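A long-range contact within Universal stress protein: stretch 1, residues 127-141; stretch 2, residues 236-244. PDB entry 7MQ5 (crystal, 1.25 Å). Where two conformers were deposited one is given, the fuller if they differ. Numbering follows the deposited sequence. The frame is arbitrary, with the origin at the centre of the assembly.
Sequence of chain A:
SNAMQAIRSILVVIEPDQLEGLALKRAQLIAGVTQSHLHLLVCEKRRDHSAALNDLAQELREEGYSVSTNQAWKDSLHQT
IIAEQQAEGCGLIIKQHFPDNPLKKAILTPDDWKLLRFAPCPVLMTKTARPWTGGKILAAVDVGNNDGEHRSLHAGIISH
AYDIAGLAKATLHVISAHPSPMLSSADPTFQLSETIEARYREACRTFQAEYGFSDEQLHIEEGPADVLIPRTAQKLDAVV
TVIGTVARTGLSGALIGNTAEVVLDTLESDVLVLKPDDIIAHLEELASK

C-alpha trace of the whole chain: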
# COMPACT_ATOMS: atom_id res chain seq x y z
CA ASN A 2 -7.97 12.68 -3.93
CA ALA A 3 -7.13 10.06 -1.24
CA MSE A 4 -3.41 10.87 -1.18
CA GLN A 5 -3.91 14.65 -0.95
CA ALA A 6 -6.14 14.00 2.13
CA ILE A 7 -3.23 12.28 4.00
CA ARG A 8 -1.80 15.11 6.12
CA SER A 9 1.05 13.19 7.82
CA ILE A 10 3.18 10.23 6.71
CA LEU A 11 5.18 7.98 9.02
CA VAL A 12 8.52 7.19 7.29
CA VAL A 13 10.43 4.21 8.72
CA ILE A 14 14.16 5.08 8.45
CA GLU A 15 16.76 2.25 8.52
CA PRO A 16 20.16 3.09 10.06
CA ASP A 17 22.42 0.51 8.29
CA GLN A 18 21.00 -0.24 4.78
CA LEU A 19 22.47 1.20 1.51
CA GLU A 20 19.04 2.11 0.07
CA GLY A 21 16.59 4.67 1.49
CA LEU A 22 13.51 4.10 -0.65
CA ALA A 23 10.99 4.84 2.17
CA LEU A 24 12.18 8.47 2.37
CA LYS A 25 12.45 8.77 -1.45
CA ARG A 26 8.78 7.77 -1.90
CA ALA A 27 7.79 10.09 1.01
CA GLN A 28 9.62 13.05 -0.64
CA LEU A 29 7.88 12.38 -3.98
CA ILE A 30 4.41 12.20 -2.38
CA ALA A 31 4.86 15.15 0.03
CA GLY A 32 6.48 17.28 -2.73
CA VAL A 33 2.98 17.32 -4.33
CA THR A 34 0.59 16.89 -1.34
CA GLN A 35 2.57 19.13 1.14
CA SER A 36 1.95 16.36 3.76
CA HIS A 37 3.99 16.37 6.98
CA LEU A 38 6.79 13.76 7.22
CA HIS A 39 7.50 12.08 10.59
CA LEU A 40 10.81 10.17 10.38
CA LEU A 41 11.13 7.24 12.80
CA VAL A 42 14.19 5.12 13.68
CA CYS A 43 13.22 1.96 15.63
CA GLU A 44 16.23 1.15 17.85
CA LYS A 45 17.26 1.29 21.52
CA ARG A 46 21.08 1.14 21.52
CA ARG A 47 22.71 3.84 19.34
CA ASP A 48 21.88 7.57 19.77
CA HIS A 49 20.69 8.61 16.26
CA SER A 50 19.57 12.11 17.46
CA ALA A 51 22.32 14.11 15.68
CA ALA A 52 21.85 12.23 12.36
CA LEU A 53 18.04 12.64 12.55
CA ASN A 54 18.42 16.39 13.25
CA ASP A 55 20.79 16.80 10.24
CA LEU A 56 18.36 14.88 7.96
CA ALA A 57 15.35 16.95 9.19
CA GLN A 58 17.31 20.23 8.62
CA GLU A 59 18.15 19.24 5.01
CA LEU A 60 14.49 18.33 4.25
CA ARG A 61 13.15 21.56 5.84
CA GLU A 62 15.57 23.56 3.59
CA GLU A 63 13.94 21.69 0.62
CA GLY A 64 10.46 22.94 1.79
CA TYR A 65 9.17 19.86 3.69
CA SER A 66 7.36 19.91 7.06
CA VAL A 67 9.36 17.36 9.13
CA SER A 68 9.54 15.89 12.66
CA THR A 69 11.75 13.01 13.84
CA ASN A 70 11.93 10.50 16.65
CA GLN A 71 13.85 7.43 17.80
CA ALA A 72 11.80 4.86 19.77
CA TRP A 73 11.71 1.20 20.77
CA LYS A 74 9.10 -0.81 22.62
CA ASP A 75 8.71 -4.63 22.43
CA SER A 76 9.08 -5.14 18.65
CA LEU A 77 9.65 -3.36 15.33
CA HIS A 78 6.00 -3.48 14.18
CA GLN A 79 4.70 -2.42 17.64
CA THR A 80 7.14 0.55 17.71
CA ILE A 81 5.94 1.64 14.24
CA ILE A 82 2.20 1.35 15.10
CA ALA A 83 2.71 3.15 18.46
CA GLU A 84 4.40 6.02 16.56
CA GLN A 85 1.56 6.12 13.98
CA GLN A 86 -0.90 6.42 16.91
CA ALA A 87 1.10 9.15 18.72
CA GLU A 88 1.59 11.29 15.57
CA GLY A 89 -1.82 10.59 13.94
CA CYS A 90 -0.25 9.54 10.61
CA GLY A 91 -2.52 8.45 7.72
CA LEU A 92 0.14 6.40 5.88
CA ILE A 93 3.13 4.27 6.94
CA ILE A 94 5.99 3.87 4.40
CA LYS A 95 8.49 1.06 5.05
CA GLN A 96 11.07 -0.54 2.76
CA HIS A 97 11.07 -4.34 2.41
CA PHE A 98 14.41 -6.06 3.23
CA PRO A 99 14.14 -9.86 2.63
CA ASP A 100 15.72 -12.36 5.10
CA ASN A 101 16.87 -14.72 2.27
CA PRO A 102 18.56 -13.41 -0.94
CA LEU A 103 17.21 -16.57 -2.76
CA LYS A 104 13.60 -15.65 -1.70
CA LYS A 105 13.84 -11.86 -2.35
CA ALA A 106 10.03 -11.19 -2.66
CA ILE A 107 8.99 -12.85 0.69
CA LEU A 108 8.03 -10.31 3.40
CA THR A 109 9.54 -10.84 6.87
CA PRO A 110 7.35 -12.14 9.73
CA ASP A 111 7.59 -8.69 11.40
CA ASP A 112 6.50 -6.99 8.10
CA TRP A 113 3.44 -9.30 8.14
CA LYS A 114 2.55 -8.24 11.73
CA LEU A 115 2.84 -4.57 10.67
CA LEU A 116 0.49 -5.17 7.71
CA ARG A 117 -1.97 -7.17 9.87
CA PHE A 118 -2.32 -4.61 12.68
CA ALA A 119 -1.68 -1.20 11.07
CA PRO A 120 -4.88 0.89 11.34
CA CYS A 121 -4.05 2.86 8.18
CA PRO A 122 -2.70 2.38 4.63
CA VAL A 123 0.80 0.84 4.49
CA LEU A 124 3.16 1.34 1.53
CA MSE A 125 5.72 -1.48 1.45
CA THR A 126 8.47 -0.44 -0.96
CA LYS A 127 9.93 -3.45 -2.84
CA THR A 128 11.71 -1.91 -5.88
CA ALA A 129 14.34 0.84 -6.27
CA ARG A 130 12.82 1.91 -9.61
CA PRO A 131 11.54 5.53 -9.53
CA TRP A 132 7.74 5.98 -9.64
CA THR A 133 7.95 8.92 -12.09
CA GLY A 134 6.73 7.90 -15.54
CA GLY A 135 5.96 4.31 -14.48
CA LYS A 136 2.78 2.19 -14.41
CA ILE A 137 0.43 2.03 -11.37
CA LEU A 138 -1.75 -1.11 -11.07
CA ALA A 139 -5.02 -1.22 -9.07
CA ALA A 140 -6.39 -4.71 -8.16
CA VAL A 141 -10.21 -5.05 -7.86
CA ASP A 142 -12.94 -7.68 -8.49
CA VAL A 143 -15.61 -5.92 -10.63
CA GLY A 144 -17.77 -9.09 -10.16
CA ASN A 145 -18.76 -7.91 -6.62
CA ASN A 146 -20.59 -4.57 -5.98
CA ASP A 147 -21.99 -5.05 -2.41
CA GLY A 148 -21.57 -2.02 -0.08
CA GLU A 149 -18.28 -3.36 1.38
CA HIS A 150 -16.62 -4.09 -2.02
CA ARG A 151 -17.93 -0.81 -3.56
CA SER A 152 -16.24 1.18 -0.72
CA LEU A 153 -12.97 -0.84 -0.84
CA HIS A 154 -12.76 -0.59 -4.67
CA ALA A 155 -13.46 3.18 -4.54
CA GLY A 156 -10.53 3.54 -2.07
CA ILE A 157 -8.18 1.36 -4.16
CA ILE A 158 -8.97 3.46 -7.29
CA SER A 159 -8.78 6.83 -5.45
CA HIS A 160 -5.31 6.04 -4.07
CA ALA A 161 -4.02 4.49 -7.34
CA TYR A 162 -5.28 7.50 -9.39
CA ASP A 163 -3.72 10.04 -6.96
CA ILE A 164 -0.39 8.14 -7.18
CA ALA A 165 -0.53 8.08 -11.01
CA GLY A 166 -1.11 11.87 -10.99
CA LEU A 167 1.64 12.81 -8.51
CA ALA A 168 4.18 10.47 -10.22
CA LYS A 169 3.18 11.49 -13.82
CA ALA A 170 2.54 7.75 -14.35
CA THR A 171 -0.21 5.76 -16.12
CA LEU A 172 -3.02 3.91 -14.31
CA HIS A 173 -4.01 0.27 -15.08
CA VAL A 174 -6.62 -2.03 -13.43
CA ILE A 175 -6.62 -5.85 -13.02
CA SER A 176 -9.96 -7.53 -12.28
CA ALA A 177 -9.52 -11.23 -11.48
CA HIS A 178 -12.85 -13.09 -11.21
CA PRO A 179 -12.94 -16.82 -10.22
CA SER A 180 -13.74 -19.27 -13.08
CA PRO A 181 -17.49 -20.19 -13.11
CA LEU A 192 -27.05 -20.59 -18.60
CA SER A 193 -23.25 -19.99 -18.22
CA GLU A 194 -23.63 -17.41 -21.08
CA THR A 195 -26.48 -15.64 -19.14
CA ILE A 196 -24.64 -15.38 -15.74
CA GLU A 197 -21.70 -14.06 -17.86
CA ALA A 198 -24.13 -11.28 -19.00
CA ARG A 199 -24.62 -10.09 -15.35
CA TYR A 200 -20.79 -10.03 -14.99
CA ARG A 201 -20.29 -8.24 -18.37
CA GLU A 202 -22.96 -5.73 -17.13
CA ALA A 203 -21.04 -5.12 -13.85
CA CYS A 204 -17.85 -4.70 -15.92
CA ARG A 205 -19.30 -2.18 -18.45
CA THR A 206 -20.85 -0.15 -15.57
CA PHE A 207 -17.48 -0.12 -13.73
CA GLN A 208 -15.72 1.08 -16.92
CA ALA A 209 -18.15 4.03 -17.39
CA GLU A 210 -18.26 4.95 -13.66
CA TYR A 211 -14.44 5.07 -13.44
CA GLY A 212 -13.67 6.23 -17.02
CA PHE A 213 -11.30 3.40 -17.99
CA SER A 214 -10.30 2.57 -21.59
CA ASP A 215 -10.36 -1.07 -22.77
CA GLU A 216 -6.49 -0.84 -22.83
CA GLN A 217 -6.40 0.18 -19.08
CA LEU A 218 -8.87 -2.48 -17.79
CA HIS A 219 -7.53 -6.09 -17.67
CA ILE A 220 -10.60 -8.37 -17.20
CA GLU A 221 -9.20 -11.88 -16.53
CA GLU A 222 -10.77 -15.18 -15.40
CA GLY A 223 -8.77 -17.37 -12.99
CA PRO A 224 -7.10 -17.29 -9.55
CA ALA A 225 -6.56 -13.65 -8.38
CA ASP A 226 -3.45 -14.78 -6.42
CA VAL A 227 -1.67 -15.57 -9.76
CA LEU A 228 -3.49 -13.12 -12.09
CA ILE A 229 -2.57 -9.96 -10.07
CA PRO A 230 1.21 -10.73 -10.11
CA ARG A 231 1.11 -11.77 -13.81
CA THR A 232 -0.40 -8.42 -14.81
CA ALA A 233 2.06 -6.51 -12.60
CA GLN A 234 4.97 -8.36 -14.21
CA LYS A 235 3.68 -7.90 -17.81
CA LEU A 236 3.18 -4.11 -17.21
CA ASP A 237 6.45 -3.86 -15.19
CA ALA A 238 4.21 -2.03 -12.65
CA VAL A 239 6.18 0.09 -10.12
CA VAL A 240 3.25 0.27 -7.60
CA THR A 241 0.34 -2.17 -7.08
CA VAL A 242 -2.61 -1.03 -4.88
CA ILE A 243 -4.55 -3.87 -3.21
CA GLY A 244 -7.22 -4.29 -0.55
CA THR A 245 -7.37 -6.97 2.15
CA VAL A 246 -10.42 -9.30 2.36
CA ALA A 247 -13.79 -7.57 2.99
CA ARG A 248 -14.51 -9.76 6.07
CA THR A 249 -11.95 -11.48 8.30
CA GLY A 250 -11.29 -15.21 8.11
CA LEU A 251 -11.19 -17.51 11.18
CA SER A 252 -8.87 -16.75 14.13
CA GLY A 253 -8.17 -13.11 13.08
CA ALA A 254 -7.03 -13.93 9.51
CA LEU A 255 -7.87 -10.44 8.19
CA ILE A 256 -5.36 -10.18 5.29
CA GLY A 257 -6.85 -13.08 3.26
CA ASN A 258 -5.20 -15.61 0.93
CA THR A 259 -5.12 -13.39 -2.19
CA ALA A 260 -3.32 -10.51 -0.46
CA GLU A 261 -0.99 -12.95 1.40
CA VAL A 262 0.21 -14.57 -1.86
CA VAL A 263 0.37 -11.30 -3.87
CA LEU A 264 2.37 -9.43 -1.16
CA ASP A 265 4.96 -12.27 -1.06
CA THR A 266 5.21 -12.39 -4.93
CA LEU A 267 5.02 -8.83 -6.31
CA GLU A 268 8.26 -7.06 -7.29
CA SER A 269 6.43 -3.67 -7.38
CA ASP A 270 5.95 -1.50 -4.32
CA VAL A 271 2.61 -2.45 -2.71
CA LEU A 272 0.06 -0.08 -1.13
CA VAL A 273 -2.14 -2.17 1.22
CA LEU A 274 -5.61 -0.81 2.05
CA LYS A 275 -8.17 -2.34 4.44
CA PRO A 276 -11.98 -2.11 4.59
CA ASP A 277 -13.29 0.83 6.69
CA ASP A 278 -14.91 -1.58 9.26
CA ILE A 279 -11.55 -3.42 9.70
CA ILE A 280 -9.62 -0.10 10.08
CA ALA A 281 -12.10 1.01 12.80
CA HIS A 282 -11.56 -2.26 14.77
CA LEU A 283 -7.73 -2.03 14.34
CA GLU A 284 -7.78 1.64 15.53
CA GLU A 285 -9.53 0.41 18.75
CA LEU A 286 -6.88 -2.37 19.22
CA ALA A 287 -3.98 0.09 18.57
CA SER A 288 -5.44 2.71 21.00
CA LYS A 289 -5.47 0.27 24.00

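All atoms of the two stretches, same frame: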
# COMPACT_ATOMS: atom_id res chain seq x y z
N LYS A 127 9.22 -2.20 -2.48
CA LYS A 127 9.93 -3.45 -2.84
C LYS A 127 10.87 -3.28 -4.03
O LYS A 127 11.61 -4.23 -4.32
CB LYS A 127 8.93 -4.57 -3.14
CG LYS A 127 7.95 -4.88 -2.01
CD LYS A 127 7.11 -6.12 -2.26
CE LYS A 127 7.88 -7.39 -2.02
NZ LYS A 127 7.07 -8.60 -2.33
N THR A 128 10.83 -2.13 -4.70
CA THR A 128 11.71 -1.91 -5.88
C THR A 128 12.42 -0.57 -5.70
O THR A 128 11.88 0.31 -5.03
CB THR A 128 10.91 -1.95 -7.19
OG1 THR A 128 11.83 -1.78 -8.27
CG2 THR A 128 9.83 -0.89 -7.28
N ALA A 129 13.60 -0.45 -6.30
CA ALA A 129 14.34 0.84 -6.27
C ALA A 129 13.98 1.68 -7.49
O ALA A 129 14.43 2.83 -7.57
CB ALA A 129 15.82 0.59 -6.22
N ARG A 130 13.19 1.12 -8.41
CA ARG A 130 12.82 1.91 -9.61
C ARG A 130 12.06 3.17 -9.20
O ARG A 130 11.22 3.12 -8.30
CB ARG A 130 11.94 1.07 -10.54
CG ARG A 130 12.67 -0.08 -11.22
CD ARG A 130 11.66 -0.85 -12.04
NE ARG A 130 10.82 -1.69 -11.20
CZ ARG A 130 9.53 -1.95 -11.42
NH1 ARG A 130 8.88 -1.35 -12.40
NH2 ARG A 130 8.87 -2.75 -10.60
N PRO A 131 12.31 4.33 -9.84
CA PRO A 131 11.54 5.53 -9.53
C PRO A 131 10.06 5.35 -9.94
O PRO A 131 9.77 4.65 -10.88
CB PRO A 131 12.21 6.62 -10.37
CG PRO A 131 12.88 5.86 -11.49
CD PRO A 131 13.33 4.56 -10.87
N TRP A 132 9.16 6.01 -9.23
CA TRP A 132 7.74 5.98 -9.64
C TRP A 132 7.50 6.82 -10.89
O TRP A 132 6.61 6.47 -11.66
CB TRP A 132 6.87 6.54 -8.53
CG TRP A 132 6.64 5.60 -7.39
CD1 TRP A 132 7.29 4.43 -7.11
CD2 TRP A 132 5.75 5.84 -6.30
NE1 TRP A 132 6.79 3.89 -5.96
CE2 TRP A 132 5.87 4.75 -5.42
CE3 TRP A 132 4.86 6.87 -5.98
CZ2 TRP A 132 5.12 4.64 -4.25
CZ3 TRP A 132 4.11 6.76 -4.83
CH2 TRP A 132 4.25 5.67 -3.98
N THR A 133 8.23 7.94 -11.02
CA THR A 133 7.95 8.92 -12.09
C THR A 133 7.96 8.24 -13.45
O THR A 133 8.94 7.55 -13.81
CB THR A 133 8.90 10.12 -11.98
OG1 THR A 133 8.65 10.73 -10.71
CG2 THR A 133 8.71 11.14 -13.08
N GLY A 134 6.86 8.44 -14.18
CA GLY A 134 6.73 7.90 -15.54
C GLY A 134 6.40 6.42 -15.58
O GLY A 134 6.30 5.89 -16.70
N GLY A 135 6.21 5.76 -14.44
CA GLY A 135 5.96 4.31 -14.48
C GLY A 135 4.50 3.94 -14.66
O GLY A 135 3.70 4.78 -15.12
N LYS A 136 4.17 2.70 -14.31
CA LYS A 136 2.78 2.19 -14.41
C LYS A 136 2.29 1.81 -13.01
O LYS A 136 3.01 1.12 -12.26
CB LYS A 136 2.71 1.01 -15.38
CG LYS A 136 3.09 1.39 -16.80
CD LYS A 136 2.85 0.30 -17.81
CE LYS A 136 3.29 0.70 -19.20
NZ LYS A 136 3.19 -0.42 -20.16
N ILE A 137 1.09 2.28 -12.68
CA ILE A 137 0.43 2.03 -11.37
C ILE A 137 -0.70 1.03 -11.64
O ILE A 137 -1.52 1.29 -12.53
CB ILE A 137 -0.13 3.34 -10.79
CG1 ILE A 137 0.88 4.49 -10.87
CG2 ILE A 137 -0.66 3.11 -9.37
CD1 ILE A 137 2.22 4.21 -10.23
N LEU A 138 -0.73 -0.05 -10.87
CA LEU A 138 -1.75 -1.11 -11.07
C LEU A 138 -2.69 -1.16 -9.87
O LEU A 138 -2.21 -1.29 -8.75
CB LEU A 138 -1.05 -2.46 -11.25
CG LEU A 138 -1.97 -3.65 -11.46
CD1 LEU A 138 -2.81 -3.49 -12.73
CD2 LEU A 138 -1.15 -4.92 -11.51
N ALA A 139 -3.98 -1.07 -10.12
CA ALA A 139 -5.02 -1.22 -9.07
C ALA A 139 -5.64 -2.61 -9.22
O ALA A 139 -6.02 -2.97 -10.34
CB ALA A 139 -6.06 -0.15 -9.21
N ALA A 140 -5.78 -3.36 -8.12
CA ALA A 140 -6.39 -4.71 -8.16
C ALA A 140 -7.80 -4.64 -7.55
O ALA A 140 -7.93 -4.26 -6.39
CB ALA A 140 -5.53 -5.70 -7.42
N VAL A 141 -8.80 -5.02 -8.33
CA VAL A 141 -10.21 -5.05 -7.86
C VAL A 141 -10.87 -6.35 -8.34
O VAL A 141 -10.19 -7.19 -8.98
CB VAL A 141 -10.96 -3.81 -8.39
CG1 VAL A 141 -10.32 -2.51 -7.91
CG2 VAL A 141 -11.06 -3.84 -9.91
N LEU A 236 3.16 -5.60 -17.12
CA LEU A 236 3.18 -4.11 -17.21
C LEU A 236 4.48 -3.54 -16.62
O LEU A 236 4.68 -2.32 -16.73
CB LEU A 236 2.01 -3.54 -16.42
CG LEU A 236 0.61 -3.83 -16.97
CD1 LEU A 236 -0.45 -3.33 -16.00
CD2 LEU A 236 0.42 -3.20 -18.34
N ASP A 237 5.28 -4.37 -15.95
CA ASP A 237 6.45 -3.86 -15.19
C ASP A 237 5.93 -2.78 -14.22
O ASP A 237 6.59 -1.73 -14.07
CB ASP A 237 7.57 -3.36 -16.10
CG ASP A 237 8.92 -3.22 -15.43
OD1 ASP A 237 9.12 -3.85 -14.37
OD2 ASP A 237 9.78 -2.52 -15.99
N ALA A 238 4.79 -3.03 -13.56
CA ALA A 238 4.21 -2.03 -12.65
C ALA A 238 5.23 -1.66 -11.56
O ALA A 238 5.92 -2.57 -11.04
CB ALA A 238 2.94 -2.56 -12.02
N VAL A 239 5.25 -0.39 -11.19
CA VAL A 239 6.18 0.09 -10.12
C VAL A 239 5.43 0.16 -8.78
O VAL A 239 6.09 0.06 -7.73
CB VAL A 239 6.83 1.41 -10.54
CG1 VAL A 239 5.86 2.57 -10.62
CG2 VAL A 239 8.02 1.73 -9.66
N VAL A 240 4.10 0.30 -8.82
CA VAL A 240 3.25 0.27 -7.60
C VAL A 240 2.01 -0.57 -7.92
O VAL A 240 1.44 -0.36 -9.00
CB VAL A 240 2.78 1.67 -7.14
CG1 VAL A 240 1.86 1.57 -5.93
CG2 VAL A 240 3.94 2.60 -6.87
N THR A 241 1.63 -1.44 -7.00
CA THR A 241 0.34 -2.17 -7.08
C THR A 241 -0.44 -1.77 -5.82
O THR A 241 0.11 -1.83 -4.72
CB THR A 241 0.52 -3.69 -7.20
OG1 THR A 241 1.32 -3.97 -8.35
CG2 THR A 241 -0.80 -4.40 -7.34
N VAL A 242 -1.70 -1.40 -6.00
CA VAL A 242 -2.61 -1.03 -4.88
C VAL A 242 -3.59 -2.18 -4.72
O VAL A 242 -4.27 -2.55 -5.70
CB VAL A 242 -3.33 0.29 -5.15
CG1 VAL A 242 -4.19 0.66 -3.95
CG2 VAL A 242 -2.35 1.41 -5.50
N ILE A 243 -3.65 -2.73 -3.51
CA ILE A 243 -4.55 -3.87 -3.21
C ILE A 243 -5.33 -3.58 -1.93
O ILE A 243 -4.94 -2.70 -1.13
CB ILE A 243 -3.77 -5.19 -3.07
CG1 ILE A 243 -2.93 -5.23 -1.79
CG2 ILE A 243 -2.94 -5.49 -4.31
CD1 ILE A 243 -2.28 -6.56 -1.52
N GLY A 244 -6.44 -4.31 -1.79
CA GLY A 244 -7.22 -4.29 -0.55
C GLY A 244 -7.18 -5.67 0.09
O GLY A 244 -7.02 -6.67 -0.63
O HOH W 1 6.47 1.03 -14.33
O HOH W 2 5.98 -0.97 -18.70
O HOH W 3 -7.65 -5.69 -4.00

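What holds Arg130 against the second stretch? Its guanidinium reaches the loop that leads into the strand and bonds to two successive backbone carbonyls: NH1 of Arg130 donates to O of Asp237 at 2.9 Å, and NH2 of Arg130 donates to O of Ala238 at 3.0 Å. The carboxylate of Asp237 adds charge, with its OD1 3.2 Å from NH1 of Arg130. That oxygen lies over one face of the guanidinium, well out of its plane, so the salt bridge rests on charge alone and no N-H points at it. CG2 of Val239 covers the opposite face. Within its own stretch Arg130 is steadied by Thr128, whose OG1 accepts from both N of Arg130 (3.2 Å) and NE of Arg130 (3.1 Å).

How do the two backbones join? They run parallel, and the strand axes differ in direction by 17°. The ladder begins where N of Val239 donates to O of Lys136 (2.9 Å). N of Leu138 then donates to O of Val240 (2.9 Å), N of Val242 to O of Leu138 (2.8 Å), and N of Ala140 to O of Val242 (3.0 Å). Leu138 thus uses both its N and its O, bonding to residues on either side of its partner Thr241, as a parallel bridge requires. N of Val240 is buried by the contact yet has no partner in the model.

Where does water extend this network? Near the start of the strands, one water accepts from N of Lys136 and donates to O of Asp237, each at 2.8 Å. At the far end another donates to O of Ala140 (2.8 Å) and accepts from N of Gly244 (2.9 Å), continuing the link past the last direct bond.

What packs around the polar framework? Val239 has the largest area covered by the other stretch, and its CG2 lies 3.8 Å from CD1 of Trp132. Val240 sets its CG2 over the face of the indole, 3.2 Å from CE2 of Trp132, in a close CH-pi contact. Ile137 shares the sheet face of Val240, and its CD1 reaches within 4.0 Å of CB of Val240. Leu138 points to the other face, where its CD1 meets CD1 of Leu236 at 4.0 Å and its CB meets CB of Ala238 at 4.1 Å. Gly135 matters for what it lacks: an ideal CB there would lie 2.9 Å from CG1 of Val239, a clash.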